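PDB 1DYP: kappa-carrageenase from Pseudoalteromonas carrageenovora, which catalyses the endohydrolysis of beta-1,4 linkages between D-galactose 4-sulfate and 3,6-anhydro-D-galactose in kappa-carrageenan, working through its glycoside hydrolase family 16 catalytic domain, the part present here. Local coordinates for residues 16-20 with 91-96; 39-43 with 230-234; 60-66 with 79-85; 85-89 with 227-231. The protein carries 1 engineered substitution. The contacts are given in a common frame with arbitrary orientation. Residues are numbered along the deposited sequence.

Contact 1: residues 16-20 with 91-96; sequences QAKRS and SRATGN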
# COMPACT_ATOMS: atom_id res chain seq x y z
N GLN A 16 6.73 -15.78 -8.26
CA GLN A 16 7.03 -16.02 -6.86
C GLN A 16 5.70 -16.42 -6.21
O GLN A 16 4.89 -15.57 -5.86
CB GLN A 16 7.59 -14.76 -6.22
CG GLN A 16 8.81 -14.20 -6.95
CD GLN A 16 9.98 -15.16 -6.96
OE1 GLN A 16 10.60 -15.40 -5.93
NE2 GLN A 16 10.29 -15.72 -8.13
N ALA A 17 5.50 -17.73 -6.08
CA ALA A 17 4.27 -18.27 -5.52
C ALA A 17 3.81 -17.64 -4.21
O ALA A 17 2.62 -17.37 -4.03
CB ALA A 17 4.42 -19.78 -5.33
N LYS A 18 4.74 -17.40 -3.30
CA LYS A 18 4.42 -16.83 -2.00
C LYS A 18 3.94 -15.38 -2.01
O LYS A 18 3.45 -14.89 -1.00
CB LYS A 18 5.61 -16.98 -1.06
CG LYS A 18 6.00 -18.42 -0.80
CD LYS A 18 7.08 -18.51 0.26
CE LYS A 18 7.49 -19.96 0.50
NZ LYS A 18 8.51 -20.08 1.58
N ARG A 19 4.09 -14.70 -3.13
CA ARG A 19 3.63 -13.32 -3.22
C ARG A 19 2.75 -13.14 -4.45
O ARG A 19 2.66 -12.06 -5.03
CB ARG A 19 4.83 -12.36 -3.26
CG ARG A 19 5.50 -12.20 -1.89
CD ARG A 19 6.68 -11.25 -1.96
NE ARG A 19 7.79 -11.84 -2.70
CZ ARG A 19 8.76 -11.15 -3.29
NH1 ARG A 19 8.78 -9.82 -3.23
NH2 ARG A 19 9.72 -11.79 -3.95
N SER A 20 2.08 -14.23 -4.83
CA SER A 20 1.18 -14.24 -5.97
C SER A 20 -0.09 -14.99 -5.59
O SER A 20 -0.03 -16.00 -4.89
CB SER A 20 1.85 -14.93 -7.17
OG SER A 20 3.05 -14.26 -7.54
N SER A 91 1.56 -10.18 2.64
CA SER A 91 2.27 -11.43 2.42
C SER A 91 3.21 -11.73 3.57
O SER A 91 3.87 -10.83 4.09
CB SER A 91 3.05 -11.40 1.10
OG SER A 91 4.21 -10.58 1.19
N ARG A 92 3.26 -12.99 3.98
CA ARG A 92 4.15 -13.36 5.06
C ARG A 92 5.57 -13.37 4.51
O ARG A 92 6.53 -13.05 5.23
CB ARG A 92 3.75 -14.72 5.63
CG ARG A 92 2.38 -14.71 6.28
CD ARG A 92 2.01 -16.06 6.88
NE ARG A 92 0.60 -16.11 7.28
CZ ARG A 92 0.09 -15.46 8.32
NH1 ARG A 92 0.86 -14.70 9.08
NH2 ARG A 92 -1.21 -15.57 8.59
N ALA A 93 5.71 -13.73 3.24
CA ALA A 93 7.01 -13.75 2.58
C ALA A 93 7.44 -12.33 2.24
O ALA A 93 6.60 -11.44 2.07
CB ALA A 93 6.94 -14.60 1.32
N THR A 94 8.75 -12.13 2.13
CA THR A 94 9.28 -10.81 1.80
C THR A 94 10.17 -10.88 0.58
O THR A 94 10.55 -11.96 0.12
CB THR A 94 10.14 -10.24 2.96
OG1 THR A 94 11.31 -11.04 3.12
CG2 THR A 94 9.35 -10.22 4.26
N GLY A 95 10.50 -9.71 0.04
CA GLY A 95 11.37 -9.64 -1.12
C GLY A 95 11.62 -8.19 -1.48
O GLY A 95 11.21 -7.28 -0.75
N ASN A 96 12.31 -7.97 -2.59
CA ASN A 96 12.57 -6.61 -3.04
C ASN A 96 12.52 -6.49 -4.55
O ASN A 96 11.54 -5.98 -5.10
CB ASN A 96 13.92 -6.08 -2.50
CG ASN A 96 15.03 -7.11 -2.54
OD1 ASN A 96 15.06 -7.99 -3.40
ND2 ASN A 96 15.97 -6.99 -1.61
O HOH W 1 3.55 -15.13 1.69
O HOH W 2 12.03 -10.16 -4.52
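At Ser91 the strand 75-95 nears a corner, and its side chain, directed toward 16-20, touches Arg19 (Ser91 OG to Arg19 CG, 3.7 Å). Its hydroxyl also ties the corner internally, Ser91 OG donating to Ala93 O at 2.7 Å. The chain bends at Arg92 and Ala93, and the loop after strand 13-15 packs against this corner of the family 16 fold. Here a water accepts from Ala93 N (3.0 Å) and donates to Lys18 O (2.7 Å), joining two backbones that make no direct hydrogen bond. Ala93 CB meets Lys18 CB at 3.6 Å; a small residue suits so close an approach, while the charged end of Lys18 leads off. The CA-to-CB bond of Thr94 points away and its hydroxyl bonds Gln224, but its carbonyl lies over one face of the Arg19 guanidinium. Gly95 covers the same face, with CA 3.3 Å from Arg19 NH1; a beta carbon would clash with that nitrogen, so only glycine fits. A second water accepts from Asn96 N and Arg19 NH2, both at 2.9 Å. The chemistry is thus indirect: a buried arginine packs flat on main chain, and water couples this N-terminal loop to the strand.

Contact 2: residues 39-43 with 230-234; sequences GVWSW and SQGLR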
# COMPACT_ATOMS: atom_id res chain seq x y z
N GLY A 39 -2.56 4.06 11.64
CA GLY A 39 -3.56 4.95 11.09
C GLY A 39 -4.66 5.15 12.11
O GLY A 39 -4.43 5.03 13.32
N VAL A 40 -5.87 5.44 11.65
CA VAL A 40 -6.99 5.65 12.55
C VAL A 40 -8.12 4.66 12.32
O VAL A 40 -9.30 5.00 12.38
CB VAL A 40 -7.53 7.08 12.44
CG1 VAL A 40 -6.47 8.06 12.92
CG2 VAL A 40 -7.93 7.39 11.00
N TRP A 41 -7.74 3.42 12.04
CA TRP A 41 -8.70 2.35 11.82
C TRP A 41 -8.01 1.10 12.32
O TRP A 41 -6.84 1.14 12.70
CB TRP A 41 -9.03 2.21 10.33
CG TRP A 41 -7.82 1.98 9.48
CD1 TRP A 41 -7.23 0.79 9.20
CD2 TRP A 41 -7.02 2.99 8.85
NE1 TRP A 41 -6.10 0.99 8.43
CE2 TRP A 41 -5.95 2.34 8.21
CE3 TRP A 41 -7.10 4.39 8.78
CZ2 TRP A 41 -4.96 3.03 7.50
CZ3 TRP A 41 -6.12 5.08 8.07
CH2 TRP A 41 -5.07 4.40 7.44
N SER A 42 -8.73 -0.01 12.35
CA SER A 42 -8.14 -1.26 12.78
C SER A 42 -8.44 -2.30 11.72
O SER A 42 -9.50 -2.26 11.09
CB SER A 42 -8.71 -1.70 14.13
OG SER A 42 -8.39 -0.77 15.15
N TRP A 43 -7.50 -3.20 11.52
CA TRP A 43 -7.69 -4.27 10.55
C TRP A 43 -8.52 -5.37 11.18
O TRP A 43 -8.37 -5.66 12.37
CB TRP A 43 -6.35 -4.86 10.13
CG TRP A 43 -5.37 -3.86 9.61
CD1 TRP A 43 -4.15 -3.57 10.14
CD2 TRP A 43 -5.51 -3.05 8.44
NE1 TRP A 43 -3.51 -2.62 9.37
CE2 TRP A 43 -4.33 -2.29 8.32
CE3 TRP A 43 -6.52 -2.89 7.48
CZ2 TRP A 43 -4.12 -1.38 7.28
CZ3 TRP A 43 -6.31 -1.98 6.44
CH2 TRP A 43 -5.12 -1.24 6.35
N SER A 230 -4.30 -3.27 0.75
CA SER A 230 -5.07 -2.78 1.88
C SER A 230 -5.83 -1.53 1.51
O SER A 230 -5.53 -0.88 0.52
CB SER A 230 -4.14 -2.46 3.05
OG SER A 230 -3.23 -1.43 2.71
N GLN A 231 -6.84 -1.20 2.31
CA GLN A 231 -7.61 0.00 2.06
C GLN A 231 -7.57 0.87 3.31
O GLN A 231 -7.98 0.44 4.39
CB GLN A 231 -9.05 -0.36 1.69
CG GLN A 231 -9.90 0.85 1.34
CD GLN A 231 -11.12 0.49 0.53
OE1 GLN A 231 -11.04 0.30 -0.68
NE2 GLN A 231 -12.26 0.38 1.20
N GLY A 232 -7.05 2.08 3.15
CA GLY A 232 -6.95 2.98 4.29
C GLY A 232 -8.03 4.05 4.29
O GLY A 232 -8.72 4.25 3.30
N LEU A 233 -8.15 4.73 5.42
CA LEU A 233 -9.13 5.80 5.59
C LEU A 233 -8.47 7.13 5.22
O LEU A 233 -7.27 7.32 5.42
CB LEU A 233 -9.61 5.83 7.04
CG LEU A 233 -10.92 6.53 7.36
CD1 LEU A 233 -12.10 5.78 6.72
CD2 LEU A 233 -11.10 6.60 8.87
N ARG A 234 -9.27 8.05 4.70
CA ARG A 234 -8.77 9.36 4.29
C ARG A 234 -9.80 10.45 4.57
O ARG A 234 -10.89 10.18 5.07
CB ARG A 234 -8.45 9.36 2.79
CG ARG A 234 -7.34 8.39 2.38
CD ARG A 234 -5.99 8.83 2.92
NE ARG A 234 -4.88 8.05 2.36
CZ ARG A 234 -4.43 6.91 2.88
NH1 ARG A 234 -4.98 6.40 3.97
NH2 ARG A 234 -3.40 6.29 2.30
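Trp41 buries the most surface here, its indole laid against the backbone of 232-233. Gly232 CA sits 4.0 Å from the centroid of the six-membered ring and 21° off its normal, a CH-pi contact, and Leu233 N lies over the same face, 3.4 Å from Trp41 CZ3. Glycine suits the spot: a beta carbon would be tight against Trp41 CH2 and would clash with Arg234 NH1. Leu233, next in buried area, turns its side chain toward the tryptophan, with CB 3.4 Å from Trp41 CE3, and reaches Val40 through CD2 to CG2 at 3.9 Å, a branched apolar group filling the space between ring and valine. Trp43 is the third large contributor. The far end of its ring comes to Ser230, CH2 to CB at 3.7 Å, where a small side chain allows close approach, and its edge meets the Gln231 carbonyl, CZ3 to O at 3.6 Å. Arg234, important for substrate recognition, is held in place by NH1 donating to Leu233 O (2.9 Å) and by Gln145 at NE, close to the proton donor Glu142 in the tunnel-shaped active site. The two strands run nearly antiparallel (163°) with axes 8.3 Å apart, without a hydrogen bond between them; each instead pairs with strand 75-95, through Ser86 and Gly87 respectively, and strand 113-120 continues the sheet beyond 225-233.

Contact 3: residues 60-66 with 79-85; sequences KRESHQR and NYPLYYT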
# COMPACT_ATOMS: atom_id res chain seq x y z
N LYS A 60 -15.46 -0.50 6.84
CA LYS A 60 -16.79 -0.38 7.42
C LYS A 60 -16.82 0.68 8.50
O LYS A 60 -15.81 0.95 9.15
CB LYS A 60 -17.20 -1.70 8.08
CG LYS A 60 -17.14 -2.94 7.22
CD LYS A 60 -17.53 -4.15 8.08
CE LYS A 60 -17.49 -5.45 7.29
NZ LYS A 60 -17.81 -6.63 8.16
N ARG A 61 -17.98 1.29 8.68
CA ARG A 61 -18.14 2.25 9.76
C ARG A 61 -18.32 1.29 10.93
O ARG A 61 -19.29 0.53 10.98
CB ARG A 61 -19.40 3.09 9.56
CG ARG A 61 -19.76 3.94 10.77
CD ARG A 61 -18.77 5.07 11.02
NE ARG A 61 -19.23 5.88 12.15
CZ ARG A 61 -19.06 5.56 13.42
NH1 ARG A 61 -18.41 4.45 13.75
NH2 ARG A 61 -19.58 6.32 14.38
N GLU A 62 -17.36 1.29 11.85
CA GLU A 62 -17.42 0.39 12.99
C GLU A 62 -16.69 0.98 14.18
O GLU A 62 -15.47 0.98 14.24
CB GLU A 62 -16.82 -0.97 12.61
CG GLU A 62 -16.56 -1.88 13.79
CD GLU A 62 -16.30 -3.31 13.39
OE1 GLU A 62 -15.88 -3.56 12.24
OE2 GLU A 62 -16.50 -4.20 14.25
N SER A 63 -17.46 1.48 15.14
CA SER A 63 -16.88 2.06 16.34
C SER A 63 -16.19 1.00 17.16
O SER A 63 -16.68 -0.13 17.28
CB SER A 63 -17.96 2.73 17.18
OG SER A 63 -18.54 3.82 16.48
N HIS A 64 -15.05 1.36 17.72
CA HIS A 64 -14.28 0.44 18.55
C HIS A 64 -13.18 1.25 19.21
O HIS A 64 -13.06 2.46 18.98
CB HIS A 64 -13.67 -0.68 17.71
CG HIS A 64 -12.63 -0.22 16.73
ND1 HIS A 64 -12.94 0.50 15.59
CD2 HIS A 64 -11.29 -0.39 16.71
CE1 HIS A 64 -11.84 0.75 14.92
NE2 HIS A 64 -10.82 0.22 15.57
N GLN A 65 -12.39 0.59 20.04
CA GLN A 65 -11.29 1.26 20.70
C GLN A 65 -10.08 0.36 20.67
O GLN A 65 -10.19 -0.86 20.52
CB GLN A 65 -11.63 1.61 22.15
CG GLN A 65 -12.04 0.42 23.01
CD GLN A 65 -10.89 -0.54 23.32
OE1 GLN A 65 -11.11 -1.74 23.50
NE2 GLN A 65 -9.68 -0.00 23.41
N ARG A 66 -8.91 0.98 20.78
CA ARG A 66 -7.65 0.25 20.82
C ARG A 66 -6.58 1.22 21.27
O ARG A 66 -6.80 2.44 21.27
CB ARG A 66 -7.28 -0.32 19.44
CG ARG A 66 -6.94 0.70 18.35
CD ARG A 66 -6.16 0.01 17.24
NE ARG A 66 -6.00 0.80 16.02
CZ ARG A 66 -5.15 1.81 15.86
NH1 ARG A 66 -4.36 2.18 16.86
NH2 ARG A 66 -5.07 2.42 14.69
N ASN A 79 -7.57 2.76 25.24
CA ASN A 79 -8.98 2.84 24.90
C ASN A 79 -9.31 4.03 24.01
O ASN A 79 -10.30 4.74 24.24
CB ASN A 79 -9.83 2.92 26.18
CG ASN A 79 -9.55 1.78 27.13
OD1 ASN A 79 -9.32 0.65 26.70
ND2 ASN A 79 -9.59 2.07 28.43
N TYR A 80 -8.50 4.25 22.98
CA TYR A 80 -8.71 5.36 22.07
C TYR A 80 -9.84 5.02 21.10
O TYR A 80 -9.78 4.02 20.39
CB TYR A 80 -7.42 5.66 21.31
CG TYR A 80 -7.44 6.95 20.53
CD1 TYR A 80 -7.91 7.00 19.22
CD2 TYR A 80 -6.99 8.14 21.11
CE1 TYR A 80 -7.91 8.19 18.50
CE2 TYR A 80 -6.99 9.33 20.41
CZ TYR A 80 -7.45 9.35 19.10
OH TYR A 80 -7.44 10.53 18.40
N PRO A 81 -10.89 5.85 21.07
CA PRO A 81 -12.01 5.59 20.16
C PRO A 81 -11.72 5.83 18.69
O PRO A 81 -11.21 6.88 18.30
CB PRO A 81 -13.10 6.51 20.69
CG PRO A 81 -12.32 7.67 21.21
CD PRO A 81 -11.17 7.02 21.93
N LEU A 82 -12.03 4.82 17.87
CA LEU A 82 -11.86 4.90 16.43
C LEU A 82 -13.22 4.59 15.83
O LEU A 82 -14.08 4.03 16.50
CB LEU A 82 -10.78 3.93 15.94
CG LEU A 82 -9.38 4.30 16.43
CD1 LEU A 82 -8.36 3.30 15.89
CD2 LEU A 82 -9.02 5.72 15.97
N TYR A 83 -13.40 4.92 14.56
CA TYR A 83 -14.72 4.76 13.96
C TYR A 83 -14.86 3.86 12.74
O TYR A 83 -15.98 3.59 12.29
CB TYR A 83 -15.25 6.16 13.64
CG TYR A 83 -15.01 7.11 14.79
CD1 TYR A 83 -15.80 7.05 15.94
CD2 TYR A 83 -13.95 8.01 14.77
CE1 TYR A 83 -15.53 7.86 17.04
CE2 TYR A 83 -13.67 8.83 15.86
CZ TYR A 83 -14.46 8.74 16.99
OH TYR A 83 -14.18 9.54 18.08
N TYR A 84 -13.74 3.40 12.20
CA TYR A 84 -13.77 2.54 11.03
C TYR A 84 -12.80 1.37 11.13
O TYR A 84 -11.75 1.48 11.77
CB TYR A 84 -13.42 3.33 9.76
CG TYR A 84 -14.33 4.50 9.49
CD1 TYR A 84 -14.13 5.73 10.13
CD2 TYR A 84 -15.41 4.38 8.62
CE1 TYR A 84 -14.99 6.80 9.90
CE2 TYR A 84 -16.28 5.44 8.39
CZ TYR A 84 -16.06 6.65 9.04
OH TYR A 84 -16.92 7.70 8.82
N THR A 85 -13.16 0.26 10.51
CA THR A 85 -12.28 -0.91 10.47
C THR A 85 -12.08 -1.16 8.99
O THR A 85 -12.90 -0.74 8.17
CB THR A 85 -12.90 -2.16 11.14
OG1 THR A 85 -14.16 -2.47 10.53
CG2 THR A 85 -13.08 -1.93 12.63
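Main-chain hydrogen bonds define this antiparallel hairpin. Lys60 and Thr85 exchange a pair (Lys60 N to Thr85 O 2.9 Å, Thr85 N to Lys60 O 3.1 Å), as do His64 with Leu82 (His64 N to Leu82 O 3.1 Å, Leu82 N to His64 O 2.8 Å) and Arg66 with Tyr80. Between the first two pairs the register slips by one: Glu62 and Ser63 face the single residue Tyr83 in a beta bulge, marked by Glu62 N bonding Tyr83 O at 2.7 Å. Polar side chains gather at this irregularity. His64 ND1 donates to Glu62 O (2.9 Å), and Arg61 NH1 donates to Ser63 OG (2.8 Å) and weakly to Tyr83 O (3.0 Å), while its NE donates to the carbonyl of Lys251. CH-pi and apolar contacts occur on both faces. Arg61 CD makes a CH-pi contact with the face of the Tyr84 ring, 4.0 Å from its centroid, using the aliphatic part of the arginine; on the other face Thr85 CG2 makes another, 4.1 Å from the His64 ring centroid, and Leu82 CD1 packs over the Arg66 guanidinium, 3.4 Å from NE. Arg66 and His64 also reach across to Trp41 and Ser42 respectively. The hairpin is formed by strands 54-70 and 75-95, of which 54-70 also pairs with 48-51 and 258-270, and 75-95 with 31-32, 41-43 and 225-233.

Contact 4: residues 85-89 with 227-231; sequences TSGVA and LTLSQ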
# COMPACT_ATOMS: atom_id res chain seq x y z
N THR A 85 -13.16 0.26 10.51
CA THR A 85 -12.28 -0.91 10.47
C THR A 85 -12.08 -1.16 8.99
O THR A 85 -12.90 -0.74 8.17
CB THR A 85 -12.90 -2.16 11.14
OG1 THR A 85 -14.16 -2.47 10.53
CG2 THR A 85 -13.08 -1.93 12.63
N SER A 86 -10.99 -1.82 8.62
CA SER A 86 -10.77 -2.08 7.21
C SER A 86 -10.12 -3.42 6.95
O SER A 86 -9.91 -4.21 7.88
CB SER A 86 -9.93 -0.96 6.59
OG SER A 86 -10.05 -0.97 5.18
N GLY A 87 -9.80 -3.67 5.69
CA GLY A 87 -9.20 -4.94 5.31
C GLY A 87 -7.79 -4.83 4.77
O GLY A 87 -7.41 -3.84 4.14
N VAL A 88 -7.02 -5.89 5.00
CA VAL A 88 -5.64 -5.95 4.56
C VAL A 88 -5.23 -7.39 4.26
O VAL A 88 -5.77 -8.34 4.84
CB VAL A 88 -4.68 -5.39 5.64
CG1 VAL A 88 -4.84 -6.18 6.93
CG2 VAL A 88 -3.23 -5.45 5.15
N ALA A 89 -4.29 -7.53 3.33
CA ALA A 89 -3.73 -8.82 2.96
C ALA A 89 -2.24 -8.51 2.83
O ALA A 89 -1.81 -7.84 1.89
CB ALA A 89 -4.29 -9.31 1.63
N LEU A 227 4.65 -7.78 0.63
CA LEU A 227 3.71 -7.30 -0.37
C LEU A 227 2.34 -7.16 0.27
O LEU A 227 1.82 -8.11 0.86
CB LEU A 227 3.66 -8.27 -1.54
CG LEU A 227 2.98 -7.72 -2.79
CD1 LEU A 227 3.68 -6.44 -3.25
CD2 LEU A 227 3.03 -8.78 -3.88
N THR A 228 1.74 -5.98 0.12
CA THR A 228 0.47 -5.71 0.77
C THR A 228 -0.63 -5.08 -0.08
O THR A 228 -0.38 -4.25 -0.95
CB THR A 228 0.72 -4.80 1.99
OG1 THR A 228 1.83 -5.32 2.74
CG2 THR A 228 -0.50 -4.72 2.88
N LEU A 229 -1.86 -5.51 0.18
CA LEU A 229 -3.05 -4.98 -0.46
C LEU A 229 -3.88 -4.53 0.73
O LEU A 229 -4.12 -5.30 1.66
CB LEU A 229 -3.78 -6.07 -1.25
CG LEU A 229 -3.07 -6.53 -2.52
CD1 LEU A 229 -3.57 -7.92 -2.93
CD2 LEU A 229 -3.31 -5.51 -3.63
N SER A 230 -4.30 -3.27 0.75
CA SER A 230 -5.07 -2.78 1.88
C SER A 230 -5.83 -1.53 1.51
O SER A 230 -5.53 -0.88 0.52
CB SER A 230 -4.14 -2.46 3.05
OG SER A 230 -3.23 -1.43 2.71
N GLN A 231 -6.84 -1.20 2.31
CA GLN A 231 -7.61 0.00 2.06
C GLN A 231 -7.57 0.87 3.31
O GLN A 231 -7.98 0.44 4.39
CB GLN A 231 -9.05 -0.36 1.69
CG GLN A 231 -9.90 0.85 1.34
CD GLN A 231 -11.12 0.49 0.53
OE1 GLN A 231 -11.04 0.30 -0.68
NE2 GLN A 231 -12.26 0.38 1.20
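Three main-chain hydrogen bonds zip together these buried antiparallel strands, 225-233 lying between 75-95 and 113-120 in the family 16 beta-sandwich. Ala89 and Leu229 form a hydrogen-bonded pair, Ala89 N to Leu229 O at 2.8 Å and Leu229 N to Ala89 O at 2.9 Å; Gln231 N reaches Gly87 O at a longer 3.3 Å. Beyond that, a side chain takes over from the backbone: Ser86 OG donates to Gln231 O at 2.6 Å, while the backbone of Ser86 is engaged with Ser42 and Lys44. Val88 and Ser230 form the non-hydrogen-bonded pair, with Val88 CA 3.3 Å from Leu229 O and Ser230 CA 3.4 Å from Gly87 O. The backbone of Ser230 bonds instead with Ala116, and its hydroxyl is satisfied by Trp118. Gln231 NE2 is met by Thr59, and Thr228 OG1 by Asn226 O. Val88 CG2 touches Thr228 CG2 at 3.6 Å beside Trp43, whereas the compact Ala89 sets its CB 4.4 Å from Leu229 CB, where Leu229 meets Phe117 and Val262. Since every residue that takes part is buried, polar groups need partners within the protein; the Ser86 hydroxyl supplies one where the pairing ends, and strand 113-120 serves Ser230 within it.

In the fold
Strand 75-95 runs through contacts 1, 3 and 4 and neighbours both strands in contact 2. The buried contacts 2 and 4 share Ser230 and Gln231: contact 4 is direct sheet pairing, contact 2 packing of indoles against the next strand but one, ending near the catalytic residues. Contact 3, whose centre is about 21 Å from the centre of the chain, and contact 1 are partly exposed. Contact 3 is a bulged hairpin rich in polar and aromatic side chains, reaching contact 2 through Ser42 and Trp41; contact 1 relies on waters and touches contact 4 at Leu227. Contacts 2, 3 and 4 follow strand 75-95 in the family 16 beta-sandwich jelly roll; contact 1 lies at its corner.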